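Local coordinates for extracellular solute-binding protein, family 7 (Colwellia psychrerythraea, PDB 4PET) that probably captures pyruvate or related small carboxylates in the periplasm, bound together with a calcium ion, for delivery to a TRAP transporter, at residues A[29-34]-A[87-92]; A[143-148]-A[243-248]; A[151-156]-A[237-242]; A[172-177]-A[210-215]. All blocks are in the same frame, centred on the assembly; numbering follows the deposited sequence.

Interaction 1 (A[29-34]-A[87-92])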
loop_
_atom_site.group_PDB
_atom_site.type_symbol
_atom_site.label_atom_id
_atom_site.label_comp_id
_atom_site.label_asym_id
_atom_site.label_seq_id
_atom_site.Cartn_x
_atom_site.Cartn_y
_atom_site.Cartn_z
ATOM N N TYR A 29 26.059 -7.007 -17.986
ATOM C CA TYR A 29 26.037 -7.863 -16.805
ATOM C C TYR A 29 24.938 -8.917 -16.952
ATOM O O TYR A 29 23.821 -8.620 -17.375
ATOM C CB TYR A 29 25.803 -6.997 -15.554
ATOM C CG TYR A 29 26.886 -5.935 -15.403
ATOM C CD1 TYR A 29 26.826 -4.745 -16.106
ATOM C CD2 TYR A 29 27.992 -6.156 -14.590
ATOM C CE1 TYR A 29 27.842 -3.792 -16.002
ATOM C CE2 TYR A 29 28.996 -5.213 -14.460
ATOM C CZ TYR A 29 28.916 -4.039 -15.167
ATOM O OH TYR A 29 29.911 -3.127 -15.037
ATOM N N ARG A 30 25.289 -10.153 -16.627
ATOM C CA ARG A 30 24.370 -11.279 -16.651
ATOM C C ARG A 30 24.374 -11.903 -15.265
ATOM O O ARG A 30 25.354 -12.513 -14.841
ATOM C CB ARG A 30 24.817 -12.261 -17.730
ATOM C CG ARG A 30 24.686 -11.662 -19.105
ATOM C CD ARG A 30 25.441 -12.467 -20.094
ATOM N NE ARG A 30 26.857 -12.431 -19.798
ATOM C CZ ARG A 30 27.722 -11.584 -20.327
ATOM N NH1 ARG A 30 27.333 -10.664 -21.208
ATOM N NH2 ARG A 30 28.992 -11.670 -19.979
ATOM N N TRP A 31 23.279 -11.696 -14.548
ATOM C CA TRP A 31 23.134 -12.130 -13.177
ATOM C C TRP A 31 22.154 -13.298 -13.088
ATOM O O TRP A 31 21.407 -13.549 -14.022
ATOM C CB TRP A 31 22.550 -10.985 -12.364
ATOM C CG TRP A 31 23.589 -9.997 -11.888
ATOM C CD1 TRP A 31 24.866 -9.849 -12.351
ATOM C CD2 TRP A 31 23.426 -9.051 -10.840
ATOM N NE1 TRP A 31 25.506 -8.835 -11.654
ATOM C CE2 TRP A 31 24.640 -8.337 -10.719
ATOM C CE3 TRP A 31 22.372 -8.721 -9.992
ATOM C CZ2 TRP A 31 24.823 -7.360 -9.766
ATOM C CZ3 TRP A 31 22.569 -7.727 -9.048
ATOM C CH2 TRP A 31 23.771 -7.061 -8.954
ATOM N N LYS A 32 22.160 -13.984 -11.950
ATOM C CA LYS A 32 21.133 -14.963 -11.625
ATOM C C LYS A 32 20.517 -14.717 -10.258
ATOM O O LYS A 32 21.173 -14.248 -9.309
ATOM C CB LYS A 32 21.637 -16.404 -11.741
ATOM C CG LYS A 32 23.011 -16.659 -11.274
ATOM C CD LYS A 32 23.554 -17.916 -11.963
ATOM C CE LYS A 32 24.597 -18.625 -11.123
ATOM N NZ LYS A 32 24.722 -20.069 -11.501
ATOM N N LEU A 33 19.229 -15.022 -10.176
ATOM C CA LEU A 33 18.471 -14.835 -8.942
ATOM C C LEU A 33 17.986 -16.218 -8.508
ATOM O O LEU A 33 17.449 -16.969 -9.327
ATOM C CB LEU A 33 17.324 -13.846 -9.132
ATOM C CG LEU A 33 16.398 -13.657 -7.909
ATOM C CD1 LEU A 33 15.715 -12.298 -8.006
ATOM C CD2 LEU A 33 15.329 -14.756 -7.750
ATOM N N ALA A 34 18.231 -16.583 -7.242
ATOM C CA ALA A 34 17.648 -17.810 -6.685
ATOM C C ALA A 34 16.424 -17.476 -5.854
ATOM O O ALA A 34 16.503 -16.692 -4.914
ATOM C CB ALA A 34 18.649 -18.547 -5.817
ATOM N N GLN A 87 27.450 -17.119 -5.061
ATOM C CA GLN A 87 27.101 -18.085 -6.097
ATOM C C GLN A 87 25.889 -17.573 -6.903
ATOM O O GLN A 87 25.797 -17.769 -8.116
ATOM C CB GLN A 87 26.781 -19.418 -5.476
ATOM C CG GLN A 87 26.106 -20.349 -6.426
ATOM C CD GLN A 87 26.003 -21.741 -5.842
ATOM O OE1 GLN A 87 26.408 -21.989 -4.684
ATOM N NE2 GLN A 87 25.453 -22.663 -6.632
ATOM N N TYR A 88 24.944 -16.962 -6.210
ATOM C CA TYR A 88 23.909 -16.166 -6.873
ATOM C C TYR A 88 24.076 -14.708 -6.478
ATOM O O TYR A 88 24.316 -14.393 -5.302
ATOM C CB TYR A 88 22.492 -16.612 -6.464
ATOM C CG TYR A 88 22.015 -17.867 -7.173
ATOM C CD1 TYR A 88 22.391 -19.126 -6.723
ATOM C CD2 TYR A 88 21.187 -17.787 -8.283
ATOM C CE1 TYR A 88 21.975 -20.268 -7.369
ATOM C CE2 TYR A 88 20.761 -18.915 -8.942
ATOM C CZ TYR A 88 21.156 -20.160 -8.469
ATOM O OH TYR A 88 20.747 -21.300 -9.105
ATOM N N GLN A 89 23.875 -13.812 -7.439
ATOM C CA GLN A 89 23.965 -12.382 -7.142
ATOM C C GLN A 89 22.752 -11.904 -6.366
ATOM O O GLN A 89 22.837 -10.934 -5.632
ATOM C CB GLN A 89 24.129 -11.569 -8.430
ATOM C CG GLN A 89 25.476 -11.767 -9.133
ATOM C CD GLN A 89 25.505 -12.921 -10.133
ATOM O OE1 GLN A 89 24.501 -13.603 -10.376
ATOM N NE2 GLN A 89 26.667 -13.133 -10.726
HETATM N N MSE A 90 21.614 -12.574 -6.545
HETATM C CA MSE A 90 20.374 -12.160 -5.899
HETATM C C MSE A 90 19.537 -13.322 -5.425
HETATM O O MSE A 90 19.669 -14.452 -5.906
HETATM C CB MSE A 90 19.491 -11.350 -6.876
HETATM C CG MSE A 90 20.070 -10.057 -7.311
HETATM SE SE MSE A 90 18.822 -9.205 -8.569
HETATM C CE MSE A 90 17.551 -8.726 -7.202
ATOM N N GLY A 91 18.641 -13.023 -4.492
ATOM C CA GLY A 91 17.686 -14.019 -4.044
ATOM C C GLY A 91 16.334 -13.351 -3.841
ATOM O O GLY A 91 16.242 -12.119 -3.800
ATOM N N HIS A 92 15.304 -14.176 -3.704
ATOM C CA HIS A 92 13.973 -13.752 -3.324
ATOM C C HIS A 92 13.387 -14.808 -2.384
ATOM O O HIS A 92 13.345 -16.033 -2.682
ATOM C CB HIS A 92 13.118 -13.456 -4.574
ATOM C CG HIS A 92 11.818 -12.785 -4.265
ATOM N ND1 HIS A 92 10.619 -13.468 -4.270
ATOM C CD2 HIS A 92 11.511 -11.514 -3.915
ATOM C CE1 HIS A 92 9.635 -12.654 -3.975
ATOM N NE2 HIS A 92 10.151 -11.452 -3.745
HETATM O O HOH W 1 26.661 -14.524 -13.178
#

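Interaction 2 (A[143-148]-A[243-248])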
loop_
_atom_site.group_PDB
_atom_site.type_symbol
_atom_site.label_atom_id
_atom_site.label_comp_id
_atom_site.label_asym_id
_atom_site.label_seq_id
_atom_site.Cartn_x
_atom_site.Cartn_y
_atom_site.Cartn_z
HETATM N N MSE A 143 22.642 -7.250 1.054
HETATM C CA MSE A 143 21.714 -6.120 1.057
HETATM C C MSE A 143 20.339 -6.735 0.959
HETATM O O MSE A 143 20.094 -7.632 0.128
HETATM C CB MSE A 143 21.966 -5.175 -0.128
HETATM C CG MSE A 143 23.397 -4.686 -0.307
HETATM SE SE MSE A 143 23.654 -3.967 -2.117
HETATM C CE MSE A 143 22.952 -2.183 -1.884
ATOM N N SER A 144 19.449 -6.293 1.834
ATOM C CA SER A 144 18.083 -6.796 1.844
ATOM C C SER A 144 17.131 -5.655 1.594
ATOM O O SER A 144 17.343 -4.554 2.118
ATOM C CB SER A 144 17.766 -7.439 3.182
ATOM O OG SER A 144 16.508 -8.062 3.153
ATOM N N PHE A 145 16.112 -5.943 0.772
ATOM C CA PHE A 145 15.085 -4.986 0.316
ATOM C C PHE A 145 13.710 -5.631 0.412
ATOM O O PHE A 145 13.601 -6.867 0.242
ATOM C CB PHE A 145 15.281 -4.642 -1.160
ATOM C CG PHE A 145 16.604 -4.014 -1.471
ATOM C CD1 PHE A 145 17.720 -4.790 -1.680
ATOM C CD2 PHE A 145 16.710 -2.638 -1.605
ATOM C CE1 PHE A 145 18.947 -4.202 -1.981
ATOM C CE2 PHE A 145 17.921 -2.042 -1.912
ATOM C CZ PHE A 145 19.043 -2.816 -2.088
ATOM N N PRO A 146 12.656 -4.821 0.667
ATOM C CA PRO A 146 11.269 -5.318 0.617
ATOM C C PRO A 146 11.046 -6.095 -0.678
ATOM O O PRO A 146 11.456 -5.595 -1.717
ATOM C CB PRO A 146 10.438 -4.020 0.645
ATOM C CG PRO A 146 11.285 -3.077 1.546
ATOM C CD PRO A 146 12.712 -3.393 1.064
ATOM N N GLY A 147 10.424 -7.281 -0.622
ATOM C CA GLY A 147 10.244 -8.107 -1.810
ATOM C C GLY A 147 8.787 -8.425 -2.162
ATOM O O GLY A 147 8.542 -9.248 -3.032
ATOM N N GLY A 148 7.849 -7.791 -1.450
ATOM C CA GLY A 148 6.423 -7.887 -1.719
ATOM C C GLY A 148 5.606 -8.249 -0.494
ATOM O O GLY A 148 5.962 -9.190 0.231
ATOM N N PHE A 243 13.904 -9.330 -1.197
ATOM C CA PHE A 243 14.960 -9.527 -2.177
ATOM C C PHE A 243 16.259 -9.398 -1.404
ATOM O O PHE A 243 16.375 -8.554 -0.479
ATOM C CB PHE A 243 15.014 -8.440 -3.266
ATOM C CG PHE A 243 13.924 -8.518 -4.323
ATOM C CD1 PHE A 243 14.024 -9.411 -5.370
ATOM C CD2 PHE A 243 12.839 -7.645 -4.293
ATOM C CE1 PHE A 243 13.071 -9.482 -6.351
ATOM C CE2 PHE A 243 11.861 -7.709 -5.276
ATOM C CZ PHE A 243 11.977 -8.658 -6.305
HETATM N N MSE A 244 17.243 -10.196 -1.808
HETATM C CA MSE A 244 18.606 -10.084 -1.289
HETATM C C MSE A 244 19.571 -9.893 -2.453
HETATM O O MSE A 244 19.424 -10.502 -3.505
HETATM C CB MSE A 244 19.019 -11.343 -0.507
HETATM C CG MSE A 244 18.402 -11.402 0.883
HETATM SE SE MSE A 244 18.950 -12.892 1.959
HETATM C CE MSE A 244 18.048 -14.303 0.910
ATOM N N VAL A 245 20.559 -9.035 -2.253
ATOM C CA VAL A 245 21.558 -8.804 -3.270
ATOM C C VAL A 245 22.933 -8.899 -2.633
ATOM O O VAL A 245 23.187 -8.321 -1.582
ATOM C CB VAL A 245 21.424 -7.400 -3.867
ATOM C CG1 VAL A 245 22.462 -7.204 -4.977
ATOM C CG2 VAL A 245 20.047 -7.173 -4.403
ATOM N N ASN A 246 23.818 -9.643 -3.270
ATOM C CA ASN A 246 25.188 -9.719 -2.812
ATOM C C ASN A 246 25.870 -8.360 -2.990
ATOM O O ASN A 246 25.913 -7.835 -4.095
ATOM C CB ASN A 246 25.923 -10.800 -3.607
ATOM C CG ASN A 246 27.376 -10.884 -3.237
ATOM O OD1 ASN A 246 28.209 -10.188 -3.814
ATOM N ND2 ASN A 246 27.693 -11.741 -2.249
ATOM N N GLN A 247 26.379 -7.791 -1.896
ATOM C CA GLN A 247 26.956 -6.430 -1.894
ATOM C C GLN A 247 28.073 -6.277 -2.921
ATOM O O GLN A 247 28.143 -5.267 -3.647
ATOM C CB GLN A 247 27.498 -6.113 -0.496
ATOM C CG GLN A 247 28.101 -4.728 -0.333
ATOM C CD GLN A 247 27.068 -3.644 -0.206
ATOM O OE1 GLN A 247 26.205 -3.685 0.688
ATOM N NE2 GLN A 247 27.144 -2.645 -1.100
ATOM N N LYS A 248 28.957 -7.276 -2.990
ATOM C CA LYS A 248 30.061 -7.222 -3.931
ATOM C C LYS A 248 29.576 -7.225 -5.364
ATOM O O LYS A 248 30.103 -6.492 -6.190
ATOM C CB LYS A 248 31.045 -8.360 -3.686
ATOM C CG LYS A 248 31.906 -8.099 -2.431
ATOM C CD LYS A 248 32.886 -9.237 -2.154
ATOM C CE LYS A 248 33.877 -8.853 -1.061
ATOM N NZ LYS A 248 34.864 -7.864 -1.578
#

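Interaction 3 (A[151-156]-A[237-242]). With CA (calcium ion), chain E; PYR (pyruvic acid), chain D.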
loop_
_atom_site.group_PDB
_atom_site.type_symbol
_atom_site.label_atom_id
_atom_site.label_comp_id
_atom_site.label_asym_id
_atom_site.label_seq_id
_atom_site.Cartn_x
_atom_site.Cartn_y
_atom_site.Cartn_z
ATOM N N GLY A 151 -0.174 -8.744 2.496
ATOM C CA GLY A 151 -1.236 -8.293 3.378
ATOM C C GLY A 151 -1.483 -9.310 4.501
ATOM O O GLY A 151 -0.647 -10.150 4.791
ATOM N N ASN A 152 -2.621 -9.180 5.173
ATOM C CA ASN A 152 -2.866 -9.902 6.414
ATOM C C ASN A 152 -3.136 -11.377 6.084
ATOM O O ASN A 152 -3.907 -11.694 5.165
ATOM C CB ASN A 152 -4.109 -9.295 7.095
ATOM C CG ASN A 152 -3.956 -9.192 8.592
ATOM O OD1 ASN A 152 -3.710 -10.185 9.265
ATOM N ND2 ASN A 152 -4.061 -7.973 9.119
ATOM N N GLN A 153 -2.498 -12.297 6.793
ATOM C CA GLN A 153 -2.605 -13.706 6.398
ATOM C C GLN A 153 -3.623 -14.448 7.247
ATOM O O GLN A 153 -3.902 -14.054 8.380
ATOM C CB GLN A 153 -1.232 -14.394 6.481
ATOM C CG GLN A 153 -0.206 -13.765 5.556
ATOM C CD GLN A 153 1.056 -14.547 5.428
ATOM O OE1 GLN A 153 1.294 -15.502 6.194
ATOM N NE2 GLN A 153 1.860 -14.205 4.419
HETATM N N MSE A 154 -4.173 -15.534 6.693
HETATM C CA MSE A 154 -5.128 -16.363 7.412
HETATM C C MSE A 154 -4.374 -17.215 8.435
HETATM O O MSE A 154 -3.160 -17.428 8.296
HETATM C CB MSE A 154 -5.939 -17.238 6.421
HETATM C CG MSE A 154 -6.796 -16.414 5.449
HETATM SE SE MSE A 154 -8.304 -15.653 6.369
HETATM C CE MSE A 154 -9.215 -17.327 6.731
ATOM N N GLY A 155 -5.082 -17.664 9.474
ATOM C CA GLY A 155 -4.512 -18.448 10.559
ATOM C C GLY A 155 -4.051 -19.836 10.132
ATOM O O GLY A 155 -3.191 -20.454 10.793
ATOM N N GLY A 156 -4.642 -20.336 9.044
ATOM C CA GLY A 156 -4.217 -21.603 8.483
ATOM C C GLY A 156 -5.285 -22.656 8.368
ATOM O O GLY A 156 -6.475 -22.429 8.623
ATOM N N PRO A 237 0.266 -10.155 10.113
ATOM C CA PRO A 237 -0.631 -9.069 9.644
ATOM C C PRO A 237 -0.199 -8.361 8.379
ATOM O O PRO A 237 -1.038 -7.720 7.733
ATOM C CB PRO A 237 -0.604 -8.061 10.796
ATOM C CG PRO A 237 0.740 -8.328 11.493
ATOM C CD PRO A 237 0.893 -9.842 11.404
ATOM N N GLY A 238 1.089 -8.464 8.046
ATOM C CA GLY A 238 1.682 -7.669 6.991
ATOM C C GLY A 238 3.004 -8.256 6.509
ATOM O O GLY A 238 4.050 -7.616 6.555
ATOM N N THR A 239 2.915 -9.474 6.001
ATOM C CA THR A 239 4.075 -10.228 5.570
ATOM C C THR A 239 4.739 -9.647 4.349
ATOM O O THR A 239 4.179 -9.643 3.256
ATOM C CB THR A 239 3.692 -11.699 5.334
ATOM O OG1 THR A 239 3.167 -12.225 6.551
ATOM C CG2 THR A 239 4.906 -12.525 4.865
ATOM N N GLU A 240 5.943 -9.129 4.556
ATOM C CA GLU A 240 6.745 -8.597 3.460
ATOM C C GLU A 240 7.798 -9.620 3.094
ATOM O O GLU A 240 8.538 -10.094 3.970
ATOM C CB GLU A 240 7.436 -7.296 3.875
ATOM C CG GLU A 240 8.201 -6.633 2.766
ATOM C CD GLU A 240 7.296 -5.892 1.788
ATOM O OE1 GLU A 240 6.302 -5.247 2.222
ATOM O OE2 GLU A 240 7.614 -5.933 0.591
ATOM N N LEU A 241 7.894 -9.963 1.816
ATOM C CA LEU A 241 8.990 -10.845 1.421
ATOM C C LEU A 241 10.287 -10.041 1.286
ATOM O O LEU A 241 10.350 -8.856 1.634
ATOM C CB LEU A 241 8.660 -11.597 0.129
ATOM C CG LEU A 241 7.325 -12.358 0.183
ATOM C CD1 LEU A 241 6.987 -12.972 -1.166
ATOM C CD2 LEU A 241 7.341 -13.448 1.243
ATOM N N GLN A 242 11.321 -10.707 0.781
ATOM C CA GLN A 242 12.646 -10.131 0.736
ATOM C C GLN A 242 13.302 -10.370 -0.612
ATOM O O GLN A 242 13.270 -11.495 -1.111
ATOM C CB GLN A 242 13.439 -10.888 1.813
ATOM C CG GLN A 242 14.850 -10.915 1.662
ATOM C CD GLN A 242 15.484 -11.687 2.800
ATOM O OE1 GLN A 242 15.344 -12.912 2.919
ATOM N NE2 GLN A 242 16.174 -10.966 3.655
HETATM CA CA CA E . 2.637 -17.420 6.334
HETATM C C PYR D . 5.329 -18.102 4.597
HETATM O O PYR D . 4.603 -18.632 5.544
HETATM O OXT PYR D . 6.431 -18.727 4.293
HETATM C CA PYR D . 4.886 -16.966 3.886
HETATM O O3 PYR D . 3.893 -16.236 4.327
HETATM C CB PYR D . 5.496 -16.587 2.572
#

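Interaction 4 (A[172-177]-A[210-215]). With CA (calcium ion), chain E; PYR (pyruvic acid), chain D.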
loop_
_atom_site.group_PDB
_atom_site.type_symbol
_atom_site.label_atom_id
_atom_site.label_comp_id
_atom_site.label_asym_id
_atom_site.label_seq_id
_atom_site.Cartn_x
_atom_site.Cartn_y
_atom_site.Cartn_z
ATOM N N LYS A 172 1.582 -30.500 15.692
ATOM C CA LYS A 172 2.604 -30.321 14.658
ATOM C C LYS A 172 2.139 -29.399 13.574
ATOM O O LYS A 172 1.255 -29.763 12.809
ATOM C CB LYS A 172 2.972 -31.667 14.041
ATOM C CG LYS A 172 3.637 -32.622 15.068
ATOM C CD LYS A 172 3.961 -33.979 14.470
ATOM C CE LYS A 172 2.722 -34.722 13.983
ATOM N NZ LYS A 172 1.903 -35.162 15.127
HETATM N N MSE A 173 2.740 -28.210 13.480
HETATM C CA MSE A 173 2.218 -27.224 12.551
HETATM C C MSE A 173 3.316 -26.539 11.751
HETATM O O MSE A 173 4.299 -26.069 12.317
HETATM C CB MSE A 173 1.412 -26.153 13.316
HETATM C CG MSE A 173 0.888 -25.052 12.442
HETATM SE SE MSE A 173 -0.228 -23.741 13.375
HETATM C CE MSE A 173 -0.819 -22.812 11.782
ATOM N N ARG A 174 3.148 -26.469 10.432
ATOM C CA ARG A 174 4.019 -25.617 9.640
ATOM C C ARG A 174 3.627 -24.152 9.801
ATOM O O ARG A 174 2.535 -23.728 9.382
ATOM C CB ARG A 174 4.010 -26.015 8.169
ATOM C CG ARG A 174 5.026 -25.308 7.357
ATOM C CD ARG A 174 4.485 -24.015 6.753
ATOM N NE ARG A 174 5.563 -23.265 6.141
ATOM C CZ ARG A 174 5.512 -21.994 5.769
ATOM N NH1 ARG A 174 4.411 -21.287 5.914
ATOM N NH2 ARG A 174 6.586 -21.425 5.255
ATOM N N ILE A 175 4.521 -23.394 10.434
ATOM C CA ILE A 175 4.331 -21.971 10.674
ATOM C C ILE A 175 5.716 -21.360 10.959
ATOM O O ILE A 175 6.414 -21.819 11.850
ATOM C CB ILE A 175 3.360 -21.729 11.842
ATOM C CG1 ILE A 175 3.057 -20.232 12.025
ATOM C CG2 ILE A 175 3.860 -22.436 13.148
ATOM C CD1 ILE A 175 1.947 -19.970 13.021
ATOM N N PRO A 176 6.118 -20.347 10.174
ATOM C CA PRO A 176 7.444 -19.732 10.329
ATOM C C PRO A 176 7.496 -18.568 11.321
ATOM O O PRO A 176 6.488 -18.185 11.970
ATOM C CB PRO A 176 7.740 -19.229 8.925
ATOM C CG PRO A 176 6.341 -18.803 8.399
ATOM C CD PRO A 176 5.350 -19.713 9.076
ATOM N N GLY A 177 8.697 -18.007 11.436
ATOM C CA GLY A 177 8.890 -16.745 12.095
ATOM C C GLY A 177 8.554 -16.781 13.556
ATOM O O GLY A 177 8.576 -17.837 14.242
ATOM N N LEU A 210 -1.233 -26.297 9.092
ATOM C CA LEU A 210 -0.234 -25.437 8.492
ATOM C C LEU A 210 -0.866 -24.108 8.207
ATOM O O LEU A 210 -2.099 -23.990 8.135
ATOM C CB LEU A 210 0.322 -26.040 7.191
ATOM C CG LEU A 210 -0.636 -26.275 6.008
ATOM C CD1 LEU A 210 -0.890 -25.002 5.194
ATOM C CD2 LEU A 210 -0.039 -27.346 5.134
ATOM N N GLU A 211 -0.024 -23.110 8.021
ATOM C CA GLU A 211 -0.487 -21.878 7.421
ATOM C C GLU A 211 0.427 -21.600 6.247
ATOM O O GLU A 211 1.591 -22.051 6.210
ATOM C CB GLU A 211 -0.557 -20.749 8.458
ATOM C CG GLU A 211 0.752 -20.233 8.995
ATOM C CD GLU A 211 1.412 -19.270 8.009
ATOM O OE1 GLU A 211 2.578 -19.490 7.646
ATOM O OE2 GLU A 211 0.748 -18.306 7.567
ATOM N N TRP A 212 -0.101 -20.911 5.249
ATOM C CA TRP A 212 0.729 -20.481 4.141
ATOM C C TRP A 212 0.548 -18.970 3.950
ATOM O O TRP A 212 1.324 -18.212 4.533
ATOM C CB TRP A 212 0.483 -21.312 2.880
ATOM C CG TRP A 212 1.205 -20.804 1.701
ATOM C CD1 TRP A 212 0.652 -20.322 0.548
ATOM C CD2 TRP A 212 2.614 -20.667 1.558
ATOM N NE1 TRP A 212 1.631 -19.893 -0.302
ATOM C CE2 TRP A 212 2.853 -20.091 0.293
ATOM C CE3 TRP A 212 3.710 -20.981 2.375
ATOM C CZ2 TRP A 212 4.131 -19.843 -0.186
ATOM C CZ3 TRP A 212 4.977 -20.723 1.906
ATOM C CH2 TRP A 212 5.184 -20.149 0.638
ATOM N N VAL A 213 -0.476 -18.539 3.206
ATOM C CA VAL A 213 -0.721 -17.108 3.017
ATOM C C VAL A 213 -2.168 -16.692 3.246
ATOM O O VAL A 213 -2.479 -15.868 4.117
ATOM C CB VAL A 213 -0.273 -16.648 1.614
ATOM C CG1 VAL A 213 -0.697 -15.191 1.381
ATOM C CG2 VAL A 213 1.258 -16.813 1.470
ATOM N N GLY A 214 -3.059 -17.273 2.459
ATOM C CA GLY A 214 -4.432 -16.820 2.422
ATOM C C GLY A 214 -5.066 -17.195 1.103
ATOM O O GLY A 214 -4.520 -17.990 0.332
ATOM N N PRO A 215 -6.237 -16.614 0.830
ATOM C CA PRO A 215 -7.010 -16.958 -0.366
ATOM C C PRO A 215 -6.259 -16.680 -1.655
ATOM O O PRO A 215 -6.552 -17.293 -2.688
ATOM C CB PRO A 215 -8.237 -16.047 -0.265
ATOM C CG PRO A 215 -8.358 -15.690 1.125
ATOM C CD PRO A 215 -6.968 -15.714 1.730
HETATM CA CA CA E . 2.637 -17.420 6.334
HETATM C C PYR D . 5.329 -18.102 4.597
HETATM O O PYR D . 4.603 -18.632 5.544
HETATM O OXT PYR D . 6.431 -18.727 4.293
HETATM C CA PYR D . 4.886 -16.966 3.886
HETATM O O3 PYR D . 3.893 -16.236 4.327
HETATM C CB PYR D . 5.496 -16.587 2.572
#

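Interaction 1 (A[29-34]-A[87-92])
A side-chain amide takes the place of a backbone acceptor here: Gln89 OE1 receives the N-H of Lys32 at 2.8 Å and 168°, just before the two strands begin to pair. Gln89 reaches it by bending back at CG (chi2 89°), which lays its amide over the Trp31 indole with the two planes only 6° apart. Gln89 CG stands 3.6 Å from the centroid of the five-membered ring of Trp31, almost on its normal, and makes a CH-pi contact. The nitrogen end of the amide is held as well, because Gln89 NE2 donates to a water that itself donates to Arg30 O; the two bonds together fix the rotation of the group.

Regular parallel pairing then follows. Lys32 O accepts from Met90 N at 3.3 Å, with a second, weak bond from Gln89 N. Ala34 N donates to Met90 O at 2.9 Å, and Ala34 O in turn receives His92 N. Tyr88 is enclosed from both faces: Ala34 CB sits over the centre of its ring, 3.6 Å from the centroid, while Lys32 passes over the opposite face and places NZ 5.0 Å from that centroid in a cation-pi contact. The Tyr88 hydroxyl is hydrogen-bonded to Asp68. Met90, a selenomethionine, brings SE to the edge of the six-membered ring of Trp31 in a Met-aromatic contact, and its CB packs on Leu33 CG. Helix 44-58 packs on Leu33 and Met90, helix 255-290 on Trp31 and Met90. The strand order 2-1-3-5-4 of this sheet, with 29-35 and 90-93 adjacent and parallel, is that of class II periplasmic binding proteins.

Interaction 2 (A[143-148]-A[243-248])
Met143 and Gln247 meet through their torsions: Met143 CG lies beside its backbone N (chi1 -52°), and Gln247, first extended and then bent at chi2 (77°), turns its amide back across the selenomethionine at about a right angle. Gln247 OE1 comes to 3.1 Å from Met143 CG, while the amide nitrogen is held by Asn251. A leucine in place of Gln247 would probably leave Asn251 without this amide donor and Met143 without the flat group lying across it.

The strands pair by two reciprocal sets of backbone bonds. Met143 N donates to Val245 O at 2.9 Å, and Met143 O accepts from Val245 N at 2.8 Å. Phe145 and Phe243 repeat the pattern, and Ser144 with Met244 forms the non-hydrogen-bonded pair between them. On the face of Met143 and Phe145, Phe145 CE1 touches Val245 CG2 at 4.0 Å; Met265 of helix 255-290 packs on Phe145, Phe243 and Val245, while Tyr250 meets Met143. The Phe243 ring reaches past the ladder, its CD2 3.6 Å from Gly147 CA. Asn246 ends the strand as N-cap, its OD1 bonded to Ala249 N. This antiparallel ladder joins strand 240-246 to the outermost strand 142-149 in the five-stranded sheet of a class II binding-protein fold.

Interaction 3 (A[151-156]-A[237-242])
Asn152 lies against Pro237, and each atom of its side chain meets that proline. Asn152 CB is 3.5 Å from Pro237 O. The next atom, Asn152 CG, sits 3.5 Å from Pro237 CA, placed there by a strongly skewed chi1 of -140°. At the tip, OD1 of Asn152 approaches Pro237 CA at 3.3 Å, whereas ND2 passes alongside Pro237 CB at 3.8 Å. ND2 is also near Pro237 O, but the angle is too poor for a hydrogen bond; Asn152 ND2 is instead hydrogen-bonded to Asp347 of the second subunit. An alanine here would probably leave that aspartate without its amide mate and open a gap beside Pro237, at the subunit boundary.

The two segments are crossings between the sheets: 151-156 leads from strand 142-149 to strand 156-158, and 237-242 leads back into strand 240-246, the arrangement of the hinge in two-domain solute-binding proteins. Gly155 and Gly156 both face Tyr231 in a classic beta bulge where strand 156-158 begins.

Nearer the ligand, Gln153 extends to the calcium ion, of which it is a ligand. Thr239 crosses it at about a right angle, with Thr239 OG1 3.3 Å from Gln153 CD. That hydroxyl is hydrogen-bonded to Glu236, another calcium ligand, so Thr239 forms part of the second shell of the metal. Leu241 CD2 touches the pyruvate methyl CB at 3.9 Å, and Thr239 CG2 lies at the same distance from pyruvate O3.

Interaction 4 (A[172-177]-A[210-215])
Arg174 NH1 donates to Glu211 O at 2.9 Å. Arg174 NH1 also donates to pyruvate O at 2.7 Å. The neighbouring nitrogen, Arg174 NH2, reaches pyruvate OXT almost straight (175°), so the guanidinium grips both carboxylate oxygens. A bend at chi2 (-91°) turns the arginine tip toward the ligand, and its NE is held by Ile193 O. Glu211 coordinates calcium through both carboxylate oxygens, OE1 at 2.5 Å and OE2 at 2.4 Å. Trp212 O is a further calcium ligand, and pyruvate O and O3 chelate the same ion; Gln153 and Glu236 complete the site.

Glu211 N donates to Arg174 O at 3.0 Å, as part of the short parallel bridge between Arg174 and Leu210. Trp212 CE3 lies 3.6 Å from Arg174 NH1, over one face of the guanidinium, which itself sits at the edge of the indole, while Pro176 CD covers the opposite face. Farther out, Ile175 CG1 packs on Glu211 CG, and Met173 CE touches Glu211 CB at 3.9 Å. Pyruvate O is thus shared between Arg174 and calcium, whose charges are likely to be largely offset by Glu211, Glu236 and the ligand carboxylate, a chemistry that suits an anionic 2-oxo acid.

Overall arrangement
Interactions 1 and 2 belong to one sheet, with centres about 10 Å apart, and join where Gly91 N approaches Met244 O at 2.8 Å and His92 NE2 approaches Gly147 O at 2.8 Å. Interaction 3 shares strand 240-246 with interaction 2 and runs past the end of strand 142-149 toward the ligand; Gly147 N lies 2.8 Å from Leu241 O. Interactions 3 and 4, also centred about 10 Å apart, both touch calcium and pyruvate, and Met154 N to Val213 O (3.1 Å) ties their backbones. Interaction 4 lies at the end of strands 172-174 and 209-210 of the other sheet, its nearest atoms about 9 Å from interaction 2. The His92 side chain remains about 9 Å from the pyruvate.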